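Local coordinates for arabinogalactan endo-1,4-beta-galactosidase (Ignisphaera aggregans, PDB 7OSK), which probably hydrolyses internal beta-1,4 linkages of galactan or arabinogalactan, this chain being the calcium-binding family 53 catalytic domain of a longer protein, at residues 60-65 and 354-359; 82-87 and 127-132; 93-98 and 112-117. All coordinates share one frame; numbering follows the deposited sequence.

Contact 1: residues 60-65 and 354-359; sequences PWIIEL and ATWIPY
Ile62 holds CG1 anti to its carbonyl carbon (chi1 -66°) and CD1 extended beyond that (chi2 174°), which carries the methyl tip to the backbone of Thr355 and the side chains of Trp356 and Ile357. Ile62 CD1 lies 3.9 Å from Ile357 CG1 and, more loosely, 4.3 Å from Trp356 CD1. Ile62 CD1 also reaches 3.4 Å from Thr355 O. That carbonyl is already engaged: Thr355 O accepts from Ile357 N at 2.8 Å, closing an inverse gamma turn centred on Trp356, and also bonds Tyr69 OH. In the closed eight-stranded barrel, helix 59-65 comes after the first strand and 354-359 belongs to the loop leaving the last, so the contact spans the seam where chain ends of the barrel meet. Trp356 lies next to the calcium site: its O accepts from Asn370 ND2, a residue of that site, while its NE1 bonds Ala362 O. Further along, Tyr359 has CG anti to its backbone N (chi1 -157°), and its ring meets Leu65. Leu65 CB is 3.8 Å from Tyr359 CE2. Tyr359 OH is 3.6 Å from Leu65 O, a polar approach too long to count as a bond.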
ATOM      1  N   PRO A  60      -4.884  12.041   5.450  1.00 20.87           N
ATOM      2  CA  PRO A  60      -6.109  12.848   5.517  1.00 18.90           C
ATOM      3  C   PRO A  60      -6.660  13.013   6.931  1.00 18.97           C
ATOM      4  O   PRO A  60      -7.101  14.106   7.280  1.00 20.80           O
ATOM      5  CB  PRO A  60      -7.091  12.061   4.642  1.00 18.34           C
ATOM      6  CG  PRO A  60      -6.228  11.312   3.699  1.00 18.36           C
ATOM      7  CD  PRO A  60      -5.033  10.918   4.507  1.00 19.12           C
ATOM      8  N   TRP A  61      -6.624  11.950   7.731  1.00 18.24           N
ATOM      9  CA  TRP A  61      -7.097  12.011   9.111  1.00 19.60           C
ATOM     10  C   TRP A  61      -6.212  12.926   9.955  1.00 19.59           C
ATOM     11  O   TRP A  61      -6.709  13.729  10.740  1.00 18.40           O
ATOM     12  CB  TRP A  61      -7.141  10.603   9.714  1.00 19.89           C
ATOM     13  CG  TRP A  61      -7.587  10.544  11.150  1.00 17.77           C
ATOM     14  CD1 TRP A  61      -6.833  10.182  12.226  1.00 17.36           C
ATOM     15  CD2 TRP A  61      -8.893  10.846  11.660  1.00 17.92           C
ATOM     16  NE1 TRP A  61      -7.584  10.240  13.372  1.00 16.12           N
ATOM     17  CE2 TRP A  61      -8.852  10.645  13.053  1.00 16.97           C
ATOM     18  CE3 TRP A  61     -10.091  11.270  11.074  1.00 21.56           C
ATOM     19  CZ2 TRP A  61      -9.962  10.853  13.872  1.00 17.38           C
ATOM     20  CZ3 TRP A  61     -11.193  11.475  11.889  1.00 19.06           C
ATOM     21  CH2 TRP A  61     -11.119  11.266  13.273  1.00 17.40           C
ATOM     22  N   ILE A  62      -4.899  12.802   9.776  1.00 20.71           N
ATOM     23  CA  ILE A  62      -3.932  13.628  10.496  1.00 18.19           C
ATOM     24  C   ILE A  62      -4.173  15.119  10.250  1.00 20.17           C
ATOM     25  O   ILE A  62      -4.126  15.924  11.180  1.00 19.61           O
ATOM     26  CB  ILE A  62      -2.483  13.268  10.088  1.00 19.12           C
ATOM     27  CG1 ILE A  62      -2.149  11.848  10.556  1.00 21.25           C
ATOM     28  CG2 ILE A  62      -1.481  14.266  10.671  1.00 18.82           C
ATOM     29  CD1 ILE A  62      -0.797  11.323  10.083  1.00 21.61           C
ATOM     30  N   ILE A  63      -4.428  15.479   8.995  1.00 19.87           N
ATOM     31  CA  ILE A  63      -4.645  16.874   8.621  1.00 19.37           C
ATOM     32  C   ILE A  63      -5.920  17.425   9.260  1.00 20.43           C
ATOM     33  O   ILE A  63      -5.976  18.594   9.649  1.00 19.63           O
ATOM     34  CB  ILE A  63      -4.727  17.034   7.086  1.00 18.32           C
ATOM     35  CG1 ILE A  63      -3.443  16.515   6.429  1.00 19.72           C
ATOM     36  CG2 ILE A  63      -4.954  18.497   6.702  1.00 18.81           C
ATOM     37  CD1 ILE A  63      -3.518  16.399   4.918  1.00 19.21           C
ATOM     38  N   GLU A  64      -6.941  16.581   9.369  1.00 19.49           N
ATOM     39  CA  GLU A  64      -8.214  16.992   9.946  1.00 21.17           C
ATOM     40  C   GLU A  64      -8.067  17.315  11.429  1.00 19.86           C
ATOM     41  O   GLU A  64      -8.775  18.171  11.957  1.00 22.54           O
ATOM     42  CB  GLU A  64      -9.272  15.902   9.746  1.00 23.21           C
ATOM     43  CG  GLU A  64      -9.740  15.758   8.301  1.00 27.64           C
ATOM     44  CD  GLU A  64     -10.724  14.617   8.106  1.00 29.68           C
ATOM     45  OE1 GLU A  64     -11.232  14.092   9.118  1.00 34.96           O
ATOM     46  OE2 GLU A  64     -10.989  14.248   6.940  1.00 23.74           O
ATOM     47  N   LEU A  65      -7.141  16.633  12.093  1.00 18.84           N
ATOM     48  CA  LEU A  65      -6.923  16.831  13.521  1.00 17.86           C
ATOM     49  C   LEU A  65      -6.064  18.063  13.800  1.00 18.58           C
ATOM     50  O   LEU A  65      -6.070  18.588  14.914  1.00 19.71           O
ATOM     51  CB  LEU A  65      -6.270  15.590  14.136  1.00 19.19           C
ATOM     52  CG  LEU A  65      -7.056  14.279  14.042  1.00 19.29           C
ATOM     53  CD1 LEU A  65      -6.319  13.168  14.774  1.00 18.02           C
ATOM     54  CD2 LEU A  65      -8.473  14.428  14.584  1.00 19.19           C
ATOM     55  N   ALA A 354       4.325   6.305   4.923  1.00 20.89           N
ATOM     56  CA  ALA A 354       5.235   7.403   4.614  1.00 21.25           C
ATOM     57  C   ALA A 354       4.840   8.700   5.313  1.00 19.00           C
ATOM     58  O   ALA A 354       5.698   9.504   5.677  1.00 17.50           O
ATOM     59  CB  ALA A 354       5.287   7.624   3.112  1.00 21.01           C
ATOM     60  N   THR A 355       3.538   8.894   5.489  1.00 20.08           N
ATOM     61  CA  THR A 355       3.005  10.132   6.047  1.00 20.89           C
ATOM     62  C   THR A 355       2.504   9.948   7.474  1.00 18.79           C
ATOM     63  O   THR A 355       1.897  10.852   8.046  1.00 19.11           O
ATOM     64  CB  THR A 355       1.845  10.668   5.187  1.00 21.35           C
ATOM     65  OG1 THR A 355       0.737   9.759   5.255  1.00 22.83           O
ATOM     66  CG2 THR A 355       2.283  10.828   3.740  1.00 20.46           C
ATOM     67  N   TRP A 356       2.762   8.780   8.050  1.00 20.28           N
ATOM     68  CA  TRP A 356       2.220   8.458   9.364  1.00 22.07           C
ATOM     69  C   TRP A 356       3.067   9.084  10.474  1.00 20.03           C
ATOM     70  O   TRP A 356       3.800   8.395  11.183  1.00 18.83           O
ATOM     71  CB  TRP A 356       2.124   6.940   9.538  1.00 20.88           C
ATOM     72  CG  TRP A 356       1.078   6.512  10.522  1.00 21.50           C
ATOM     73  CD1 TRP A 356       0.337   7.316  11.338  1.00 20.47           C
ATOM     74  CD2 TRP A 356       0.647   5.171  10.784  1.00 21.01           C
ATOM     75  NE1 TRP A 356      -0.524   6.561  12.094  1.00 19.75           N
ATOM     76  CE2 TRP A 356      -0.354   5.240  11.772  1.00 20.13           C
ATOM     77  CE3 TRP A 356       1.012   3.920  10.278  1.00 18.23           C
ATOM     78  CZ2 TRP A 356      -0.993   4.108  12.267  1.00 22.23           C
ATOM     79  CZ3 TRP A 356       0.376   2.795  10.771  1.00 20.27           C
ATOM     80  CH2 TRP A 356      -0.615   2.896  11.754  1.00 23.67           C
ATOM     81  N   ILE A 357       2.953  10.402  10.612  1.00 21.05           N
ATOM     82  CA  ILE A 357       3.679  11.136  11.640  1.00 22.20           C
ATOM     83  C   ILE A 357       2.957  11.020  12.982  1.00 22.52           C
ATOM     84  O   ILE A 357       1.751  10.774  13.017  1.00 24.10           O
ATOM     85  CB  ILE A 357       3.838  12.622  11.255  1.00 22.36           C
ATOM     86  CG1 ILE A 357       2.470  13.285  11.065  1.00 21.36           C
ATOM     87  CG2 ILE A 357       4.655  12.748   9.975  1.00 19.76           C
ATOM     88  CD1 ILE A 357       2.520  14.796  11.097  1.00 22.31           C
ATOM     89  N   PRO A 358       3.689  11.196  14.095  1.00 21.58           N
ATOM     90  CA  PRO A 358       3.033  11.092  15.399  1.00 21.86           C
ATOM     91  C   PRO A 358       2.138  12.290  15.676  1.00 23.86           C
ATOM     92  O   PRO A 358       2.600  13.429  15.605  1.00 26.68           O
ATOM     93  CB  PRO A 358       4.207  11.041  16.379  1.00 23.77           C
ATOM     94  CG  PRO A 358       5.287  11.788  15.697  1.00 23.70           C
ATOM     95  CD  PRO A 358       5.121  11.518  14.227  1.00 23.45           C
ATOM     96  N   TYR A 359       0.871  12.032  15.982  1.00 23.49           N
ATOM     97  CA  TYR A 359      -0.065  13.096  16.312  1.00 21.26           C
ATOM     98  C   TYR A 359      -1.174  12.558  17.210  1.00 21.15           C
ATOM     99  O   TYR A 359      -1.657  11.448  16.993  1.00 21.83           O
ATOM    100  CB  TYR A 359      -0.666  13.704  15.044  1.00 20.14           C
ATOM    101  CG  TYR A 359      -1.194  15.108  15.246  1.00 23.41           C
ATOM    102  CD1 TYR A 359      -0.372  16.212  15.063  1.00 22.54           C
ATOM    103  CD2 TYR A 359      -2.511  15.330  15.632  1.00 21.56           C
ATOM    104  CE1 TYR A 359      -0.847  17.497  15.254  1.00 20.91           C
ATOM    105  CE2 TYR A 359      -2.995  16.613  15.821  1.00 20.13           C
ATOM    106  CZ  TYR A 359      -2.156  17.692  15.629  1.00 22.11           C
ATOM    107  OH  TYR A 359      -2.627  18.973  15.817  1.00 28.28           O
TER

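Contact 2: residues 82-87 and 127-132; sequences ILKENG and KGFGVL
A cation-pi pair, Lys84 over Phe129, joins the C-terminal end of helix 79-85 to the turn that leads into barrel strand 130-135. The ammonium group is the outer of two contacts with the ring: Lys84 NZ lies 4.9 Å from the centroid of the Phe129 ring and 13° off its normal. Nearer in, Lys84 CD makes a CH-pi contact over the same face, 4.0 Å from the centroid of the Phe129 ring. At the root of the side chain, Lys84 CB meets Phe129 CZ at 3.5 Å. A bend at chi2 (60°) places CD above the ring, toward its rim; beyond CD the lysine rises from the ring, NZ ending nearer the ring axis, and the two side chains slide past each other in opposite directions. At 4.2 Å from Gly128 O, Lys84 NZ makes no hydrogen bond to it; its contact across the two segments is with the ring face. Leu83 adds an apolar contact, Leu83 CB to Phe129 CZ at 4.3 Å.

In barrel terms, helix 79-85 is followed, after a short turn, by strand 90-95, and 130-135 is the next strand of the parallel sheet; Gly130 pairs through its backbone with Asn89 and Ile91. Both helices that feed these strands end in Schellman motifs, with positive-phi glycines: Gly87, whose N bonds Lys84 O, and Gly128 at the end of helix 114-126. In the second motif Phe129 N itself makes one of the two bonds back into the helix, so the residue that carries the ring also completes the cap. An alanine in place of Phe129 would probably open a gap beside Leu83 and leave the Lys84 ammonium without its aromatic face. The buried ring also packs on Leu80 of helix 79-85 and Ile91 of strand 90-95.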
ATOM      1  N   ILE A  82       4.883  18.592  -1.189  1.00 22.82           N
ATOM      2  CA  ILE A  82       6.153  18.129  -0.643  1.00 24.76           C
ATOM      3  C   ILE A  82       6.552  16.808  -1.295  1.00 25.80           C
ATOM      4  O   ILE A  82       7.718  16.596  -1.626  1.00 25.69           O
ATOM      5  CB  ILE A  82       6.091  17.948   0.888  1.00 25.04           C
ATOM      6  CG1 ILE A  82       5.719  19.271   1.562  1.00 25.49           C
ATOM      7  CG2 ILE A  82       7.432  17.437   1.422  1.00 25.39           C
ATOM      8  CD1 ILE A  82       5.530  19.173   3.068  1.00 27.64           C
ATOM      9  N   LEU A  83       5.579  15.922  -1.475  1.00 27.06           N
ATOM     10  CA  LEU A  83       5.841  14.625  -2.082  1.00 24.95           C
ATOM     11  C   LEU A  83       6.227  14.766  -3.549  1.00 26.01           C
ATOM     12  O   LEU A  83       7.162  14.114  -4.018  1.00 24.95           O
ATOM     13  CB  LEU A  83       4.617  13.717  -1.951  1.00 21.13           C
ATOM     14  CG  LEU A  83       4.215  13.324  -0.526  1.00 23.44           C
ATOM     15  CD1 LEU A  83       2.976  12.438  -0.547  1.00 22.54           C
ATOM     16  CD2 LEU A  83       5.359  12.622   0.194  1.00 21.03           C
ATOM     17  N   LYS A  84       5.508  15.620  -4.272  1.00 27.26           N
ATOM     18  CA  LYS A  84       5.738  15.781  -5.703  1.00 25.31           C
ATOM     19  C   LYS A  84       7.136  16.324  -5.973  1.00 24.23           C
ATOM     20  O   LYS A  84       7.848  15.812  -6.837  1.00 24.29           O
ATOM     21  CB  LYS A  84       4.685  16.708  -6.322  1.00 24.00           C
ATOM     22  CG  LYS A  84       4.593  16.632  -7.849  1.00 25.41           C
ATOM     23  CD  LYS A  84       4.241  15.224  -8.340  1.00 25.45           C
ATOM     24  CE  LYS A  84       4.127  15.161  -9.855  1.00 25.34           C
ATOM     25  NZ  LYS A  84       3.898  13.767 -10.328  1.00 24.14           N
ATOM     26  N   GLU A  85       7.529  17.351  -5.227  1.00 24.17           N
ATOM     27  CA  GLU A  85       8.828  17.982  -5.436  1.00 26.35           C
ATOM     28  C   GLU A  85       9.963  17.068  -4.975  1.00 28.05           C
ATOM     29  O   GLU A  85      11.127  17.302  -5.300  1.00 30.75           O
ATOM     30  CB  GLU A  85       8.898  19.331  -4.709  1.00 26.26           C
ATOM     31  CG  GLU A  85       9.363  19.271  -3.255  1.00 26.73           C
ATOM     32  CD  GLU A  85       9.501  20.652  -2.639  1.00 28.32           C
ATOM     33  OE1 GLU A  85       8.892  21.602  -3.175  1.00 28.59           O
ATOM     34  OE2 GLU A  85      10.219  20.789  -1.625  1.00 30.72           O
ATOM     35  N   ASN A  86       9.619  16.030  -4.217  1.00 26.36           N
ATOM     36  CA  ASN A  86      10.607  15.072  -3.736  1.00 27.74           C
ATOM     37  C   ASN A  86      10.748  13.865  -4.658  1.00 26.85           C
ATOM     38  O   ASN A  86      11.610  13.012  -4.442  1.00 27.74           O
ATOM     39  CB  ASN A  86      10.248  14.606  -2.328  1.00 27.30           C
ATOM     40  CG  ASN A  86      10.818  15.512  -1.252  1.00 28.21           C
ATOM     41  OD1 ASN A  86      11.917  15.278  -0.748  1.00 29.38           O
ATOM     42  ND2 ASN A  86      10.077  16.558  -0.901  1.00 25.83           N
ATOM     43  N   GLY A  87       9.894  13.794  -5.675  1.00 24.89           N
ATOM     44  CA  GLY A  87      10.005  12.772  -6.700  1.00 26.78           C
ATOM     45  C   GLY A  87       8.875  11.761  -6.704  1.00 23.97           C
ATOM     46  O   GLY A  87       8.802  10.916  -7.597  1.00 23.13           O
ATOM     47  N   LYS A 127      -3.268  17.045  -8.844  1.00 23.62           N
ATOM     48  CA  LYS A 127      -1.880  17.494  -8.785  1.00 24.73           C
ATOM     49  C   LYS A 127      -0.952  16.586  -9.602  1.00 23.83           C
ATOM     50  O   LYS A 127       0.265  16.600  -9.420  1.00 22.15           O
ATOM     51  CB  LYS A 127      -1.411  17.565  -7.327  1.00 23.48           C
ATOM     52  CG  LYS A 127      -1.882  18.818  -6.591  1.00 24.42           C
ATOM     53  CD  LYS A 127      -1.414  18.830  -5.142  1.00 25.14           C
ATOM     54  CE  LYS A 127      -1.375  20.243  -4.573  1.00 26.48           C
ATOM     55  NZ  LYS A 127      -2.701  20.916  -4.587  1.00 29.91           N
ATOM     56  N   GLY A 128      -1.538  15.798 -10.503  1.00 25.27           N
ATOM     57  CA  GLY A 128      -0.769  15.011 -11.452  1.00 23.60           C
ATOM     58  C   GLY A 128      -0.424  13.599 -11.011  1.00 22.74           C
ATOM     59  O   GLY A 128       0.085  12.812 -11.808  1.00 21.39           O
ATOM     60  N   PHE A 129      -0.697  13.270  -9.751  1.00 24.50           N
ATOM     61  CA  PHE A 129      -0.354  11.954  -9.214  1.00 22.37           C
ATOM     62  C   PHE A 129      -1.178  10.832  -9.842  1.00 23.12           C
ATOM     63  O   PHE A 129      -2.300  11.051 -10.304  1.00 21.60           O
ATOM     64  CB  PHE A 129      -0.555  11.920  -7.696  1.00 20.13           C
ATOM     65  CG  PHE A 129       0.414  12.770  -6.927  1.00 21.50           C
ATOM     66  CD1 PHE A 129       0.138  14.104  -6.674  1.00 24.09           C
ATOM     67  CD2 PHE A 129       1.592  12.230  -6.439  1.00 22.81           C
ATOM     68  CE1 PHE A 129       1.025  14.884  -5.955  1.00 22.78           C
ATOM     69  CE2 PHE A 129       2.481  13.006  -5.721  1.00 21.85           C
ATOM     70  CZ  PHE A 129       2.196  14.332  -5.477  1.00 23.13           C
ATOM     71  N   GLY A 130      -0.604   9.631  -9.851  1.00 21.00           N
ATOM     72  CA  GLY A 130      -1.348   8.423 -10.159  1.00 19.56           C
ATOM     73  C   GLY A 130      -1.929   7.871  -8.871  1.00 20.62           C
ATOM     74  O   GLY A 130      -1.353   8.070  -7.801  1.00 22.07           O
ATOM     75  N   VAL A 131      -3.065   7.187  -8.967  1.00 21.12           N
ATOM     76  CA  VAL A 131      -3.776   6.715  -7.780  1.00 21.74           C
ATOM     77  C   VAL A 131      -4.027   5.207  -7.810  1.00 22.40           C
ATOM     78  O   VAL A 131      -4.648   4.689  -8.739  1.00 21.59           O
ATOM     79  CB  VAL A 131      -5.129   7.441  -7.624  1.00 22.38           C
ATOM     80  CG1 VAL A 131      -5.890   6.917  -6.408  1.00 20.56           C
ATOM     81  CG2 VAL A 131      -4.914   8.942  -7.508  1.00 22.94           C
ATOM     82  N   LEU A 132      -3.539   4.524  -6.775  1.00 22.84           N
ATOM     83  CA  LEU A 132      -3.832   3.111  -6.548  1.00 18.73           C
ATOM     84  C   LEU A 132      -4.731   2.968  -5.326  1.00 18.34           C
ATOM     85  O   LEU A 132      -4.342   3.338  -4.219  1.00 18.15           O
ATOM     86  CB  LEU A 132      -2.538   2.309  -6.358  1.00 19.30           C
ATOM     87  CG  LEU A 132      -2.646   0.900  -5.759  1.00 19.99           C
ATOM     88  CD1 LEU A 132      -3.464  -0.036  -6.642  1.00 20.95           C
ATOM     89  CD2 LEU A 132      -1.259   0.328  -5.516  1.00 20.80           C
TER

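Contact 3: residues 93-98 and 112-117; sequences LRVWND and CDLPRM
Within a beta-alpha-beta unit of the TIM barrel, the exit of strand 90-95 meets the start of helix 114-126, with Trp96 N donating to Cys112 O at 2.8 Å. The bond is fairly straight at hydrogen (159°), with the donor tilted 32° from the carbonyl plane. Cys112 O also receives a CA-H contact from Val95 CA at 3.3 Å, so two successive residues address one oxygen. A second goes the other way, from Asp113 CA to Trp96 O.

The Cys112 sulfur lies against two side chains of the strand end. Cys112 SG is 3.6 Å from Arg94 NE and makes an oblique sulfur-aromatic contact with Trp96, 4.7 Å from the centroid of its six-membered ring. Arg94 CD, 3.5 Å above the Trp96 plane, and Cys112 CB lie over one face, toward the rim. Arg94 has its guanidinium secured elsewhere, by a salt bridge to Glu58. Strand 90-95 runs here to its C-terminal end, the side of a TIM barrel where active sites lie, and the Trp96 ring meets those of His136, Trp140 and Trp141.

Further back along the strand, the first helical turn packs on outward-facing strand residues. Val95 divides its methyls, CG1 4.0 Å from Leu114 CD1 and CG2 4.0 Å from Met117 CB. Met117, bent at chi2 (-64°), lays SD 4.1 Å from Leu93 CB. Asp113 is the N-cap of the helix, its OD1 accepting weakly from Arg116 N.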
ATOM      1  N   LEU A  93      -3.816   4.428  -1.563  1.00 18.98           N
ATOM      2  CA  LEU A  93      -4.771   4.626  -0.476  1.00 18.17           C
ATOM      3  C   LEU A  93      -5.602   3.373  -0.248  1.00 16.89           C
ATOM      4  O   LEU A  93      -6.151   2.804  -1.191  1.00 17.22           O
ATOM      5  CB  LEU A  93      -5.698   5.806  -0.781  1.00 19.99           C
ATOM      6  CG  LEU A  93      -5.057   7.186  -0.936  1.00 19.43           C
ATOM      7  CD1 LEU A  93      -6.079   8.175  -1.463  1.00 16.75           C
ATOM      8  CD2 LEU A  93      -4.475   7.665   0.385  1.00 18.92           C
ATOM      9  N   ARG A  94      -5.691   2.945   1.008  1.00 19.00           N
ATOM     10  CA  ARG A  94      -6.575   1.847   1.373  1.00 18.93           C
ATOM     11  C   ARG A  94      -7.969   2.393   1.645  1.00 16.76           C
ATOM     12  O   ARG A  94      -8.122   3.554   2.021  1.00 18.75           O
ATOM     13  CB  ARG A  94      -6.046   1.094   2.599  1.00 18.04           C
ATOM     14  CG  ARG A  94      -5.886   1.947   3.843  1.00 17.30           C
ATOM     15  CD  ARG A  94      -5.494   1.106   5.048  1.00 18.37           C
ATOM     16  NE  ARG A  94      -5.191   1.931   6.216  1.00 19.33           N
ATOM     17  CZ  ARG A  94      -4.005   2.481   6.464  1.00 17.23           C
ATOM     18  NH1 ARG A  94      -2.992   2.304   5.624  1.00 18.98           N
ATOM     19  NH2 ARG A  94      -3.832   3.214   7.554  1.00 13.61           N
ATOM     20  N   VAL A  95      -8.980   1.552   1.447  1.00 17.92           N
ATOM     21  CA  VAL A  95     -10.366   1.944   1.677  1.00 19.15           C
ATOM     22  C   VAL A  95     -11.109   0.856   2.446  1.00 18.63           C
ATOM     23  O   VAL A  95     -11.256  -0.270   1.967  1.00 17.30           O
ATOM     24  CB  VAL A  95     -11.106   2.231   0.344  1.00 16.82           C
ATOM     25  CG1 VAL A  95     -12.581   2.528   0.592  1.00 17.32           C
ATOM     26  CG2 VAL A  95     -10.453   3.388  -0.394  1.00 17.00           C
ATOM     27  N   TRP A  96     -11.567   1.207   3.644  1.00 19.29           N
ATOM     28  CA  TRP A  96     -12.404   0.326   4.448  1.00 15.96           C
ATOM     29  C   TRP A  96     -13.864   0.693   4.222  1.00 16.80           C
ATOM     30  O   TRP A  96     -14.194   1.862   4.023  1.00 16.33           O
ATOM     31  CB  TRP A  96     -12.041   0.434   5.930  1.00 15.47           C
ATOM     32  CG  TRP A  96     -10.665  -0.078   6.253  1.00 17.58           C
ATOM     33  CD1 TRP A  96     -10.061  -1.188   5.737  1.00 18.22           C
ATOM     34  CD2 TRP A  96      -9.721   0.507   7.157  1.00 16.67           C
ATOM     35  NE1 TRP A  96      -8.802  -1.332   6.266  1.00 16.45           N
ATOM     36  CE2 TRP A  96      -8.571  -0.305   7.142  1.00 16.89           C
ATOM     37  CE3 TRP A  96      -9.738   1.637   7.977  1.00 20.05           C
ATOM     38  CZ2 TRP A  96      -7.447  -0.021   7.914  1.00 19.24           C
ATOM     39  CZ3 TRP A  96      -8.619   1.915   8.747  1.00 20.69           C
ATOM     40  CH2 TRP A  96      -7.490   1.091   8.707  1.00 16.89           C
ATOM     41  N   ASN A  97     -14.738  -0.309   4.246  1.00 16.97           N
ATOM     42  CA  ASN A  97     -16.146  -0.096   3.939  1.00 16.98           C
ATOM     43  C   ASN A  97     -16.835   0.772   4.983  1.00 18.13           C
ATOM     44  O   ASN A  97     -17.477   1.768   4.646  1.00 19.26           O
ATOM     45  CB  ASN A  97     -16.869  -1.438   3.818  1.00 20.54           C
ATOM     46  CG  ASN A  97     -16.361  -2.273   2.657  1.00 20.23           C
ATOM     47  OD1 ASN A  97     -15.186  -2.206   2.293  1.00 16.91           O
ATOM     48  ND2 ASN A  97     -17.248  -3.061   2.065  1.00 21.60           N
ATOM     49  N   ASP A  98     -16.696   0.389   6.247  1.00 18.16           N
ATOM     50  CA  ASP A  98     -17.315   1.115   7.350  1.00 18.10           C
ATOM     51  C   ASP A  98     -16.473   0.988   8.616  1.00 18.28           C
ATOM     52  O   ASP A  98     -16.787   0.183   9.493  1.00 18.94           O
ATOM     53  CB  ASP A  98     -18.732   0.595   7.604  1.00 19.31           C
ATOM     54  CG  ASP A  98     -19.435   1.338   8.721  1.00 18.49           C
ATOM     55  OD1 ASP A  98     -19.199   2.554   8.871  1.00 18.82           O
ATOM     56  OD2 ASP A  98     -20.225   0.706   9.451  1.00 19.61           O
ATOM     57  N   CYS A 112     -10.117   5.171   7.169  1.00 15.20           N
ATOM     58  CA  CYS A 112     -10.020   5.306   5.723  1.00 18.98           C
ATOM     59  C   CYS A 112     -11.294   4.897   4.984  1.00 18.08           C
ATOM     60  O   CYS A 112     -11.270   3.984   4.159  1.00 15.55           O
ATOM     61  CB  CYS A 112      -8.843   4.472   5.218  1.00 18.66           C
ATOM     62  SG  CYS A 112      -7.291   4.849   6.057  1.00 16.27           S
ATOM     63  N   ASP A 113     -12.399   5.578   5.268  1.00 16.78           N
ATOM     64  CA  ASP A 113     -13.645   5.309   4.561  1.00 17.33           C
ATOM     65  C   ASP A 113     -13.615   5.990   3.195  1.00 18.94           C
ATOM     66  O   ASP A 113     -12.741   6.813   2.922  1.00 19.62           O
ATOM     67  CB  ASP A 113     -14.856   5.774   5.378  1.00 17.85           C
ATOM     68  CG  ASP A 113     -14.881   7.275   5.594  1.00 20.48           C
ATOM     69  OD1 ASP A 113     -13.821   7.914   5.457  1.00 21.32           O
ATOM     70  OD2 ASP A 113     -15.965   7.813   5.910  1.00 20.24           O
ATOM     71  N   LEU A 114     -14.573   5.641   2.344  1.00 18.37           N
ATOM     72  CA  LEU A 114     -14.558   6.067   0.947  1.00 16.06           C
ATOM     73  C   LEU A 114     -14.641   7.590   0.774  1.00 18.25           C
ATOM     74  O   LEU A 114     -13.926   8.150  -0.055  1.00 17.81           O
ATOM     75  CB  LEU A 114     -15.702   5.391   0.187  1.00 17.43           C
ATOM     76  CG  LEU A 114     -15.746   5.605  -1.327  1.00 20.08           C
ATOM     77  CD1 LEU A 114     -14.581   4.897  -2.006  1.00 16.71           C
ATOM     78  CD2 LEU A 114     -17.078   5.124  -1.889  1.00 19.77           C
ATOM     79  N   PRO A 115     -15.513   8.268   1.546  1.00 20.62           N
ATOM     80  CA  PRO A 115     -15.586   9.727   1.398  1.00 19.26           C
ATOM     81  C   PRO A 115     -14.278  10.453   1.727  1.00 18.29           C
ATOM     82  O   PRO A 115     -13.904  11.364   0.988  1.00 16.37           O
ATOM     83  CB  PRO A 115     -16.684  10.125   2.390  1.00 14.90           C
ATOM     84  CG  PRO A 115     -17.521   8.913   2.529  1.00 18.21           C
ATOM     85  CD  PRO A 115     -16.565   7.765   2.449  1.00 20.02           C
ATOM     86  N   ARG A 116     -13.602  10.063   2.807  1.00 18.24           N
ATOM     87  CA  ARG A 116     -12.357  10.724   3.203  1.00 19.22           C
ATOM     88  C   ARG A 116     -11.205  10.364   2.270  1.00 18.29           C
ATOM     89  O   ARG A 116     -10.362  11.206   1.964  1.00 17.69           O
ATOM     90  CB  ARG A 116     -11.986  10.364   4.646  1.00 18.53           C
ATOM     91  CG  ARG A 116     -10.531  10.655   4.999  1.00 19.18           C
ATOM     92  CD  ARG A 116     -10.311  10.869   6.495  1.00 21.15           C
ATOM     93  NE  ARG A 116     -11.129   9.989   7.329  1.00 20.42           N
ATOM     94  CZ  ARG A 116     -12.126  10.390   8.118  1.00 19.93           C
ATOM     95  NH1 ARG A 116     -12.461  11.673   8.211  1.00 17.51           N
ATOM     96  NH2 ARG A 116     -12.797   9.494   8.829  1.00 21.16           N
ATOM     97  N   MET A 117     -11.168   9.115   1.821  1.00 18.76           N
ATOM     98  CA  MET A 117     -10.105   8.657   0.935  1.00 16.52           C
ATOM     99  C   MET A 117     -10.258   9.234  -0.465  1.00 17.25           C
ATOM    100  O   MET A 117      -9.269   9.528  -1.132  1.00 20.50           O
ATOM    101  CB  MET A 117     -10.088   7.131   0.868  1.00 17.01           C
ATOM    102  CG  MET A 117      -9.610   6.460   2.142  1.00 18.26           C
ATOM    103  SD  MET A 117      -7.890   6.841   2.533  1.00 18.48           S
ATOM    104  CE  MET A 117      -8.087   8.185   3.703  1.00 16.16           C
TER

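How the contacts relate
From the N terminus, 60-65 comes first and waits longest for its partner: contact 1 closes only at 354-359, after the eighth strand, and encloses everything between. Residues 82-87 open contact 2, which closes at 127-132. Inside that loop lies contact 3, the shortest closure, from 93-98 to 112-117; the three are nested and none cross. Contact 2 and contact 3 lie on neighbouring strands, 130-135 and 90-95, where Leu132 O and Leu93 N stand 2.9 Å apart, a probable hydrogen bond. Contact 3 also touches contact 1: Glu64 OE1 and Arg116 NH1 form a salt bridge at 2.9 Å, tying helix 59-65 to helix 114-126. Contacts 1 and 2 do not touch, their centres lying about 17 Å apart.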